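Local coordinates for adenylate cyclase (Hippeastrum hybrid cultivar, PDB 6YP4), which acts mainly as a triphosphatase of the CYTH family, despite its name as a cyclase, and binds magnesium and a GTP analogue, at residues I5-P10 / I186-S191; D38-D43 / E126-G131; K61-L66 / E81-I86. All coordinates share one frame; numbering follows the deposited sequence. Where two conformers were deposited one is given.

In the fold
Strand 2-9 opens the chain; one of its partners comes only near the end, when 186-191 pairs with 5-10 in interaction 1 and closes a loop of 175 residues. Within that loop, interaction 2 brings 126-131, at the start of strand 127-141, back to 38-43, at the end of strand 26-39. Inside this second loop lies interaction 3, the hairpin of strands 61-73 and 76-86. The three contacts are thus concentric and none crosses another. All belong to the curled antiparallel sheet of the CYTH fold; the centres of interactions 1 and 2 lie about 32 Å apart, on opposite sides of the chain's centre, and interactions 1 and 3 both reach the bound nucleotide analogue.

Interaction 1: I5-P10 / I186-S191; sequences IKLRLP and IPYEYS. With GCP (phosphomethylphosphonic acid guanylate ester), chain B; EDO (1,2-ethanediol), chain H.
R8 and E189, with K6 and S191, make the dense part of this contact, backbone against backbone. The carbonyl of K6 accepts S191 N, and R8 and E189 exchange a reciprocal pair, R8 N to E189 O at 2.6 Å and E189 N to R8 O at 3.0 Å. L7 turns its CB away from 186-191, yet its side chain lies alongside that of Y190, CD2 coming 3.6 Å from CD1 at the ring's edge; the hydroxyls of Y190 and Y188 both bond to E178 of helix 170-183. The short strand 189-190 is thereby added antiparallel to strand 2-9 of the CYTH sheet. The K6 side chain, extended beyond CG, leads away into the ligand pocket, where NZ makes a weak hydrogen bond to O1G of the GTP analogue. Beyond R8 the backbone bonds give way to side-chain packing nearer solvent. P10 and P187 cross at about a right angle, CG to CG 3.7 Å, and P187 O, 3.3 Å from P10 CD, is buried with no polar partner. An ethanediol, probably from the crystallisation liquor, occupies the outer side: its O2 bonds to R8 O, and its O1 lies over one face of the R8 guanidinium.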
loop_
_atom_site.group_PDB
_atom_site.type_symbol
_atom_site.label_atom_id
_atom_site.label_comp_id
_atom_site.label_asym_id
_atom_site.label_seq_id
_atom_site.Cartn_x
_atom_site.Cartn_y
_atom_site.Cartn_z
ATOM N N ILE A 5 5.137 -14.342 0.331
ATOM C CA ILE A 5 5.630 -15.318 -0.633
ATOM C C ILE A 5 6.746 -14.628 -1.404
ATOM O O ILE A 5 6.635 -13.439 -1.722
ATOM C CB ILE A 5 4.497 -15.789 -1.568
ATOM C CG1 ILE A 5 3.308 -16.317 -0.752
ATOM C CG2 ILE A 5 4.992 -16.818 -2.558
ATOM C CD1 ILE A 5 3.666 -17.418 0.174
ATOM N N LYS A 6 7.845 -15.334 -1.681
ATOM C CA LYS A 6 8.981 -14.713 -2.363
ATOM C C LYS A 6 9.557 -15.697 -3.373
ATOM O O LYS A 6 10.144 -16.715 -2.988
ATOM C CB LYS A 6 10.047 -14.257 -1.364
ATOM C CG LYS A 6 9.610 -13.090 -0.484
ATOM C CD LYS A 6 10.750 -12.553 0.362
ATOM C CE LYS A 6 10.313 -11.357 1.187
ATOM N NZ LYS A 6 11.450 -10.829 1.992
ATOM N N LEU A 7 9.392 -15.390 -4.657
ATOM C CA LEU A 7 9.882 -16.215 -5.757
ATOM C C LEU A 7 10.910 -15.430 -6.560
ATOM O O LEU A 7 10.758 -14.224 -6.762
ATOM C CB LEU A 7 8.739 -16.635 -6.672
ATOM C CG LEU A 7 7.455 -17.123 -5.999
ATOM C CD1 LEU A 7 6.351 -17.260 -7.038
ATOM C CD2 LEU A 7 7.680 -18.457 -5.288
ATOM N N ARG A 8 11.953 -16.103 -7.033
ATOM C CA ARG A 8 13.000 -15.436 -7.798
ATOM C C ARG A 8 12.858 -15.780 -9.278
ATOM O O ARG A 8 12.654 -16.943 -9.627
ATOM C CB ARG A 8 14.382 -15.837 -7.278
ATOM C CG ARG A 8 15.539 -15.168 -8.007
ATOM C CD ARG A 8 16.873 -15.563 -7.393
ATOM N NE ARG A 8 17.985 -14.966 -8.120
ATOM C CZ ARG A 8 19.248 -15.364 -8.008
ATOM N NH1 ARG A 8 19.571 -16.368 -7.192
ATOM N NH2 ARG A 8 20.190 -14.760 -8.719
ATOM N N LEU A 9 12.958 -14.752 -10.159
ATOM C CA LEU A 9 13.025 -15.016 -11.592
ATOM C C LEU A 9 14.485 -15.096 -12.056
ATOM O O LEU A 9 15.335 -14.331 -11.575
ATOM C CB LEU A 9 12.298 -13.932 -12.384
ATOM C CG LEU A 9 10.953 -13.514 -11.784
ATOM C CD1 LEU A 9 10.318 -12.465 -12.644
ATOM C CD2 LEU A 9 10.047 -14.715 -11.699
ATOM N N PRO A 10 14.788 -15.969 -13.026
ATOM C CA PRO A 10 16.203 -16.193 -13.411
ATOM C C PRO A 10 16.837 -15.121 -14.290
ATOM O O PRO A 10 18.072 -15.085 -14.376
ATOM C CB PRO A 10 16.159 -17.533 -14.179
ATOM C CG PRO A 10 14.721 -17.680 -14.625
ATOM C CD PRO A 10 13.885 -17.013 -13.554
ATOM N N ILE A 186 6.609 -18.967 -17.037
ATOM C CA ILE A 186 7.607 -18.112 -16.403
ATOM C C ILE A 186 8.438 -18.993 -15.456
ATOM O O ILE A 186 7.924 -19.459 -14.431
ATOM C CB ILE A 186 6.976 -16.925 -15.662
ATOM C CG1 ILE A 186 5.905 -16.283 -16.525
ATOM C CG2 ILE A 186 8.052 -15.904 -15.272
ATOM C CD1 ILE A 186 6.511 -15.370 -17.592
ATOM N N PRO A 187 9.702 -19.248 -15.779
ATOM C CA PRO A 187 10.569 -19.976 -14.844
ATOM C C PRO A 187 10.705 -19.219 -13.534
ATOM O O PRO A 187 10.746 -17.991 -13.503
ATOM C CB PRO A 187 11.914 -20.024 -15.566
ATOM C CG PRO A 187 11.845 -18.963 -16.618
ATOM C CD PRO A 187 10.413 -18.770 -16.976
ATOM N N TYR A 188 10.835 -19.965 -12.448
ATOM C CA TYR A 188 10.971 -19.340 -11.146
ATOM C C TYR A 188 11.553 -20.365 -10.186
ATOM O O TYR A 188 11.506 -21.572 -10.436
ATOM C CB TYR A 188 9.616 -18.816 -10.642
ATOM C CG TYR A 188 8.670 -19.923 -10.246
ATOM C CD1 TYR A 188 7.844 -20.524 -11.187
ATOM C CD2 TYR A 188 8.592 -20.361 -8.928
ATOM C CE1 TYR A 188 6.980 -21.556 -10.830
ATOM C CE2 TYR A 188 7.728 -21.385 -8.563
ATOM C CZ TYR A 188 6.932 -21.980 -9.521
ATOM O OH TYR A 188 6.074 -22.986 -9.150
ATOM N N GLU A 189 12.118 -19.865 -9.087
ATOM C CA GLU A 189 12.421 -20.689 -7.927
ATOM C C GLU A 189 12.038 -19.920 -6.673
ATOM O O GLU A 189 11.820 -18.705 -6.709
ATOM C CB GLU A 189 13.902 -21.090 -7.852
ATOM C CG GLU A 189 14.432 -21.828 -9.070
ATOM C CD GLU A 189 13.834 -23.224 -9.258
ATOM O OE1 GLU A 189 13.353 -23.818 -8.267
ATOM O OE2 GLU A 189 13.842 -23.729 -10.407
ATOM N N TYR A 190 11.961 -20.641 -5.558
ATOM C CA TYR A 190 11.767 -19.989 -4.271
ATOM C C TYR A 190 12.992 -19.141 -3.937
ATOM O O TYR A 190 14.130 -19.576 -4.135
ATOM C CB TYR A 190 11.524 -21.035 -3.175
ATOM C CG TYR A 190 10.323 -21.945 -3.387
ATOM C CD1 TYR A 190 9.069 -21.417 -3.688
ATOM C CD2 TYR A 190 10.435 -23.340 -3.247
ATOM C CE1 TYR A 190 7.964 -22.239 -3.864
ATOM C CE2 TYR A 190 9.331 -24.167 -3.429
ATOM C CZ TYR A 190 8.092 -23.597 -3.733
ATOM O OH TYR A 190 6.967 -24.380 -3.920
ATOM N N SER A 191 12.761 -17.912 -3.469
ATOM C CA SER A 191 13.863 -17.063 -3.026
ATOM C C SER A 191 14.557 -17.698 -1.830
ATOM O O SER A 191 13.903 -18.135 -0.882
ATOM C CB SER A 191 13.349 -15.672 -2.639
ATOM O OG SER A 191 12.713 -15.020 -3.725
HETATM P PG GCP B . 11.454 -7.362 0.506
HETATM O O1G GCP B . 11.395 -8.724 -0.117
HETATM O O2G GCP B . 12.043 -6.360 -0.462
HETATM O O3G GCP B . 12.283 -7.418 1.765
HETATM C C3B GCP B . 9.747 -6.857 0.916
HETATM P PB GCP B . 9.810 -5.208 1.762
HETATM O O1B GCP B . 10.964 -5.100 2.717
HETATM O O2B GCP B . 9.808 -4.086 0.753
HETATM O O3A GCP B . 8.419 -5.128 2.634
HETATM P PA GCP B . 7.948 -3.686 3.267
HETATM O O1A GCP B . 7.456 -3.970 4.675
HETATM O O2A GCP B . 9.165 -2.786 3.316
HETATM O "O5'" GCP B . 6.765 -2.983 2.288
HETATM C "C5'" GCP B . 6.166 -3.772 1.269
HETATM C "C4'" GCP B . 5.292 -4.947 1.882
HETATM O "O4'" GCP B . 4.366 -4.505 3.056
HETATM C "C3'" GCP B . 4.500 -5.390 0.982
HETATM O "O3'" GCP B . 4.465 -6.838 1.022
HETATM C "C2'" GCP B . 3.000 -4.689 1.244
HETATM O "O2'" GCP B . 1.887 -5.631 1.012
HETATM C "C1'" GCP B . 2.971 -4.189 2.419
HETATM N N9 GCP B . 2.747 -2.691 2.332
HETATM C C8 GCP B . 3.784 -1.845 2.366
HETATM N N7 GCP B . 3.322 -0.584 2.275
HETATM C C5 GCP B . 1.984 -0.651 2.180
HETATM C C6 GCP B . 1.007 0.335 2.064
HETATM O O6 GCP B . 1.319 1.480 2.035
HETATM N N1 GCP B . -0.279 -0.006 1.987
HETATM C C2 GCP B . -0.635 -1.319 2.021
HETATM N N2 GCP B . -2.071 -1.573 1.928
HETATM N N3 GCP B . 0.318 -2.283 2.132
HETATM C C4 GCP B . 1.628 -1.947 2.213
HETATM C C1 EDO H . 17.313 -18.947 -9.818
HETATM O O1 EDO H . 17.962 -17.780 -10.343
HETATM C C2 EDO H . 15.868 -18.612 -9.495
HETATM O O2 EDO H . 15.151 -18.351 -10.708
#

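Interaction 2: D38-D43 / E126-G131; sequences DTAAGD and EFVCLG
D38 and V128 pair through both backbone bonds, D38 N to V128 O at 3.1 Å and V128 N to D38 O at 2.7 Å. D38 CB meets both methyls of L130, while the D38 carboxylate turns back to its own chain: OD1 accepts T39 N and L44 N, and OD2 accepts A45 N. T39 follows over the F127 ring. Its chi1 of 61° puts OG1 between the backbone N and the carbonyl carbon, leaving CG2 beside N and above the ring face, 4.2 Å from the centroid and 19° off the normal. The E126 chain runs beside T39, OE1 lying 3.9 Å from CG2. W111 of helix 109-118 meets the same phenylalanine edge-to-face. This is where the antiparallel pairing of strands 26-39 and 127-141 ends, in a type I turn from T39 to G42 closed by G42 N to T39 O. A40 N still reaches across, to E126 O at 3.1 Å, but the bond is bent to 137°. D43 then locks onto T39 twice: its N donates to OG1 at 2.7 Å, and OG1 in turn donates to D43 OD2.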
loop_
_atom_site.group_PDB
_atom_site.type_symbol
_atom_site.label_atom_id
_atom_site.label_comp_id
_atom_site.label_asym_id
_atom_site.label_seq_id
_atom_site.Cartn_x
_atom_site.Cartn_y
_atom_site.Cartn_z
ATOM N N ASP A 38 23.913 0.686 11.277
ATOM C CA ASP A 38 24.233 -0.191 12.399
ATOM C C ASP A 38 25.330 0.495 13.203
ATOM O O ASP A 38 25.888 1.510 12.778
ATOM C CB ASP A 38 24.681 -1.579 11.921
ATOM C CG ASP A 38 24.524 -2.658 12.988
ATOM O OD1 ASP A 38 24.400 -2.304 14.182
ATOM O OD2 ASP A 38 24.538 -3.869 12.634
ATOM N N THR A 39 25.623 -0.056 14.380
ATOM C CA THR A 39 26.795 0.386 15.122
ATOM C C THR A 39 28.066 -0.052 14.401
ATOM O O THR A 39 28.062 -0.965 13.568
ATOM C CB THR A 39 26.825 -0.197 16.531
ATOM O OG1 THR A 39 26.865 -1.634 16.450
ATOM C CG2 THR A 39 25.620 0.262 17.342
ATOM N N ALA A 40 29.171 0.610 14.746
ATOM C CA ALA A 40 30.461 0.216 14.197
ATOM C C ALA A 40 30.771 -1.241 14.521
ATOM O O ALA A 40 31.297 -1.974 13.675
ATOM C CB ALA A 40 31.550 1.144 14.727
ATOM N N ALA A 41 30.416 -1.688 15.728
ATOM C CA ALA A 41 30.631 -3.063 16.166
ATOM C C ALA A 41 29.571 -4.035 15.661
ATOM O O ALA A 41 29.665 -5.233 15.949
ATOM C CB ALA A 41 30.677 -3.119 17.692
ATOM N N GLY A 42 28.562 -3.556 14.940
ATOM C CA GLY A 42 27.543 -4.432 14.384
ATOM C C GLY A 42 26.584 -5.019 15.399
ATOM O O GLY A 42 26.235 -6.202 15.299
ATOM N N ASP A 43 26.125 -4.216 16.365
ATOM C CA ASP A 43 25.273 -4.760 17.417
ATOM C C ASP A 43 23.933 -5.245 16.867
ATOM O O ASP A 43 23.428 -6.286 17.300
ATOM C CB ASP A 43 25.066 -3.724 18.518
ATOM C CG ASP A 43 26.339 -3.429 19.286
ATOM O OD1 ASP A 43 26.731 -4.267 20.127
ATOM O OD2 ASP A 43 26.942 -2.360 19.051
ATOM N N GLU A 126 27.424 6.012 17.830
ATOM C CA GLU A 126 28.060 4.781 17.387
ATOM C C GLU A 126 27.643 4.361 15.983
ATOM O O GLU A 126 28.316 3.518 15.372
ATOM C CB GLU A 126 27.692 3.679 18.378
ATOM C CG GLU A 126 26.297 3.959 18.937
ATOM C CD GLU A 126 25.862 3.019 20.029
ATOM O OE1 GLU A 126 26.689 2.199 20.494
ATOM O OE2 GLU A 126 24.681 3.124 20.422
ATOM N N PHE A 127 26.558 4.916 15.450
ATOM C CA PHE A 127 26.002 4.372 14.225
ATOM C C PHE A 127 26.752 4.848 12.992
ATOM O O PHE A 127 27.276 5.967 12.937
ATOM C CB PHE A 127 24.521 4.707 14.107
ATOM C CG PHE A 127 23.669 3.776 14.879
ATOM C CD1 PHE A 127 23.014 2.733 14.248
ATOM C CD2 PHE A 127 23.573 3.898 16.254
ATOM C CE1 PHE A 127 22.243 1.851 14.973
ATOM C CE2 PHE A 127 22.810 3.023 16.985
ATOM C CZ PHE A 127 22.143 1.997 16.349
ATOM N N VAL A 128 26.794 3.958 11.994
ATOM C CA VAL A 128 27.445 4.178 10.711
ATOM C C VAL A 128 26.521 3.648 9.618
ATOM O O VAL A 128 25.651 2.806 9.863
ATOM C CB VAL A 128 28.830 3.477 10.645
ATOM C CG1 VAL A 128 29.749 3.957 11.802
ATOM C CG2 VAL A 128 28.653 1.971 10.706
ATOM N N CYS A 129 26.715 4.152 8.396
ATOM C CA CYS A 129 25.961 3.680 7.237
ATOM C C CYS A 129 26.673 2.487 6.615
ATOM O O CYS A 129 27.885 2.532 6.386
ATOM C CB CYS A 129 25.790 4.791 6.193
ATOM S SG CYS A 129 24.713 4.381 4.778
ATOM N N LEU A 130 25.913 1.430 6.334
ATOM C CA LEU A 130 26.426 0.228 5.691
ATOM C C LEU A 130 26.420 0.325 4.169
ATOM O O LEU A 130 26.956 -0.564 3.510
ATOM C CB LEU A 130 25.609 -0.996 6.141
ATOM C CG LEU A 130 25.410 -1.230 7.643
ATOM C CD1 LEU A 130 24.698 -2.544 7.888
ATOM C CD2 LEU A 130 26.750 -1.238 8.371
ATOM N N GLY A 131 25.886 1.399 3.608
ATOM C CA GLY A 131 25.649 1.497 2.184
ATOM C C GLY A 131 24.235 1.077 1.835
ATOM O O GLY A 131 23.340 1.042 2.687
#

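Interaction 3: K61-L66 / E81-I86; sequences KCVLSL and EDEEEI. With MG (magnesium ion), chain D; MG (magnesium ion), chain C; GCP (phosphomethylphosphonic acid guanylate ester), chain B.
V63 and E83 lie on the same face of neighbouring strands, their side chains crossing at a slant so that V63 CG1 comes 3.7 Å from E83 OE2. Beside them S65 and E83 touch CB to CB at 3.4 Å. E83 has CG between the backbone N and the carbonyl carbon (chi1 64°) and is extended beyond it; its OE1 forms a salt bridge with R141 of the second subunit, and OE2 stands 3.0 Å from the magnesium ion of chain D. An alanine here would probably cost R141 of the second subunit this salt bridge and open a gap next to V63 CG1. In one of its two conformers, on which this reading rests, E81 OE1 bridges the two magnesium ions, at 2.2 Å for chain C and 2.5 Å for chain D. These residues sit on the antiparallel hairpin 61-73/76-86 of the CYTH sheet, joined by backbone bonds such as L64 N to E84 O. V63 CG2 rests on the CG of E85; in one of two E85 conformers, OE1 is linked to K61 NZ through water 1 and OE2 bonds to H30 of the second subunit. On the opposite face I86 spreads its branches over the other strand: CG1 lies 3.6 Å from C62 SG, and CG2 meets L64 CB. Farther along, D82 forms salt bridges with R109 and R113.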
loop_
_atom_site.group_PDB
_atom_site.type_symbol
_atom_site.label_atom_id
_atom_site.label_comp_id
_atom_site.label_asym_id
_atom_site.label_seq_id
_atom_site.Cartn_x
_atom_site.Cartn_y
_atom_site.Cartn_z
ATOM N N LYS A 61 9.306 10.423 -0.844
ATOM C CA LYS A 61 8.757 9.709 0.302
ATOM C C LYS A 61 9.903 8.953 0.980
ATOM O O LYS A 61 10.872 8.567 0.321
ATOM C CB LYS A 61 7.627 8.773 -0.162
ATOM C CG LYS A 61 7.303 7.623 0.759
ATOM C CD LYS A 61 5.949 7.007 0.420
ATOM C CE LYS A 61 6.020 5.994 -0.701
ATOM N NZ LYS A 61 4.641 5.487 -1.019
ATOM N N CYS A 62 9.815 8.789 2.303
ATOM C CA CYS A 62 10.871 8.154 3.095
ATOM C C CYS A 62 10.248 7.237 4.135
ATOM O O CYS A 62 9.302 7.633 4.831
ATOM C CB CYS A 62 11.758 9.205 3.794
ATOM S SG CYS A 62 13.258 8.521 4.624
ATOM N N VAL A 63 10.780 6.023 4.264
ATOM C CA VAL A 63 10.253 5.038 5.205
ATOM C C VAL A 63 11.391 4.482 6.053
ATOM O O VAL A 63 12.401 4.009 5.513
ATOM C CB VAL A 63 9.510 3.891 4.484
ATOM C CG1 VAL A 63 8.976 2.875 5.513
ATOM C CG2 VAL A 63 8.348 4.433 3.611
ATOM N N LEU A 64 11.218 4.512 7.376
ATOM C CA LEU A 64 12.176 3.941 8.322
ATOM C C LEU A 64 11.667 2.596 8.814
ATOM O O LEU A 64 10.477 2.456 9.103
ATOM C CB LEU A 64 12.396 4.890 9.510
ATOM C CG LEU A 64 13.206 4.459 10.728
ATOM C CD1 LEU A 64 14.699 4.430 10.363
ATOM C CD2 LEU A 64 12.970 5.440 11.866
ATOM N N SER A 65 12.557 1.600 8.908
ATOM C CA SER A 65 12.091 0.285 9.339
ATOM C C SER A 65 13.147 -0.466 10.136
ATOM O O SER A 65 14.346 -0.384 9.846
ATOM C CB SER A 65 11.665 -0.590 8.153
ATOM O OG SER A 65 12.722 -0.798 7.244
ATOM N N LEU A 66 12.683 -1.221 11.127
ATOM C CA LEU A 66 13.513 -2.194 11.825
ATOM C C LEU A 66 12.937 -3.574 11.548
ATOM O O LEU A 66 11.751 -3.809 11.787
ATOM C CB LEU A 66 13.566 -1.902 13.327
ATOM C CG LEU A 66 14.355 -2.897 14.186
ATOM C CD1 LEU A 66 15.842 -2.846 13.815
ATOM C CD2 LEU A 66 14.166 -2.568 15.645
ATOM N N GLU A 81 8.754 -6.943 11.946
ATOM C CA GLU A 81 9.125 -5.634 11.440
ATOM C C GLU A 81 8.291 -4.554 12.114
ATOM O O GLU A 81 7.202 -4.801 12.639
ATOM C CB GLU A 81 8.989 -5.556 9.909
ATOM C CG GLU A 81 7.640 -5.083 9.377
ATOM C CD GLU A 81 7.444 -5.428 7.894
ATOM O OE1 GLU A 81 8.389 -5.968 7.279
ATOM O OE2 GLU A 81 6.345 -5.182 7.347
ATOM N N ASP A 82 8.845 -3.352 12.116
ATOM C CA ASP A 82 8.145 -2.164 12.585
ATOM C C ASP A 82 8.641 -1.053 11.681
ATOM O O ASP A 82 9.858 -0.880 11.546
ATOM C CB ASP A 82 8.445 -1.873 14.056
ATOM C CG ASP A 82 7.551 -0.789 14.627
ATOM O OD1 ASP A 82 6.604 -0.390 13.925
ATOM O OD2 ASP A 82 7.786 -0.340 15.764
ATOM N N GLU A 83 7.729 -0.369 10.989
ATOM C CA GLU A 83 8.160 0.681 10.081
ATOM C C GLU A 83 7.177 1.846 10.080
ATOM O O GLU A 83 6.026 1.732 10.515
ATOM C CB GLU A 83 8.377 0.148 8.656
ATOM C CG GLU A 83 7.163 -0.383 7.970
ATOM C CD GLU A 83 7.421 -0.737 6.504
ATOM O OE1 GLU A 83 6.430 -0.979 5.778
ATOM O OE2 GLU A 83 8.602 -0.775 6.076
ATOM N N GLU A 84 7.659 2.983 9.580
ATOM C CA GLU A 84 6.887 4.218 9.652
ATOM C C GLU A 84 7.483 5.206 8.670
ATOM O O GLU A 84 8.710 5.249 8.486
ATOM C CB GLU A 84 6.894 4.815 11.071
ATOM C CG GLU A 84 5.814 5.890 11.256
ATOM C CD GLU A 84 5.739 6.465 12.647
ATOM O OE1 GLU A 84 6.735 6.435 13.391
ATOM O OE2 GLU A 84 4.631 6.895 13.010
ATOM N N GLU A 85 6.610 5.963 8.016
ATOM C CA GLU A 85 7.069 7.020 7.131
ATOM C C GLU A 85 7.633 8.170 7.949
ATOM O O GLU A 85 7.125 8.490 9.028
ATOM C CB GLU A 85 5.932 7.518 6.237
ATOM C CG GLU A 85 5.592 6.568 5.103
ATOM C CD GLU A 85 4.698 7.197 4.046
ATOM O OE1 GLU A 85 4.350 6.488 3.077
ATOM O OE2 GLU A 85 4.331 8.389 4.186
ATOM N N ILE A 86 8.715 8.776 7.439
ATOM C CA ILE A 86 9.356 9.914 8.095
ATOM C C ILE A 86 9.606 11.023 7.073
ATOM O O ILE A 86 9.463 10.837 5.865
ATOM C CB ILE A 86 10.677 9.525 8.802
ATOM C CG1 ILE A 86 11.725 9.057 7.790
ATOM C CG2 ILE A 86 10.444 8.456 9.848
ATOM C CD1 ILE A 86 13.131 9.057 8.345
HETATM MG MG MG D . 9.039 -3.623 6.867
HETATM MG MG MG C . 7.697 -6.642 5.247
HETATM P PG GCP B . 11.454 -7.362 0.506
HETATM O O1G GCP B . 11.395 -8.724 -0.117
HETATM O O2G GCP B . 12.043 -6.360 -0.462
HETATM O O3G GCP B . 12.283 -7.418 1.765
HETATM C C3B GCP B . 9.747 -6.857 0.916
HETATM P PB GCP B . 9.810 -5.208 1.762
HETATM O O1B GCP B . 10.964 -5.100 2.717
HETATM O O2B GCP B . 9.808 -4.086 0.753
HETATM O O3A GCP B . 8.419 -5.128 2.634
HETATM P PA GCP B . 7.948 -3.686 3.267
HETATM O O1A GCP B . 7.456 -3.970 4.675
HETATM O O2A GCP B . 9.165 -2.786 3.316
HETATM O "O5'" GCP B . 6.765 -2.983 2.288
HETATM C "C5'" GCP B . 6.166 -3.772 1.269
HETATM C "C4'" GCP B . 5.292 -4.947 1.882
HETATM O "O4'" GCP B . 4.366 -4.505 3.056
HETATM C "C3'" GCP B . 4.500 -5.390 0.982
HETATM O "O3'" GCP B . 4.465 -6.838 1.022
HETATM C "C2'" GCP B . 3.000 -4.689 1.244
HETATM O "O2'" GCP B . 1.887 -5.631 1.012
HETATM C "C1'" GCP B . 2.971 -4.189 2.419
HETATM N N9 GCP B . 2.747 -2.691 2.332
HETATM C C8 GCP B . 3.784 -1.845 2.366
HETATM N N7 GCP B . 3.322 -0.584 2.275
HETATM C C5 GCP B . 1.984 -0.651 2.180
HETATM C C6 GCP B . 1.007 0.335 2.064
HETATM O O6 GCP B . 1.319 1.480 2.035
HETATM N N1 GCP B . -0.279 -0.006 1.987
HETATM C C2 GCP B . -0.635 -1.319 2.021
HETATM N N2 GCP B . -2.071 -1.573 1.928
HETATM N N3 GCP B . 0.318 -2.283 2.132
HETATM C C4 GCP B . 1.628 -1.947 2.213
HETATM O O HOH W 1 2.756 6.734 0.898
HETATM O O HOH W 2 7.868 10.378 3.651
#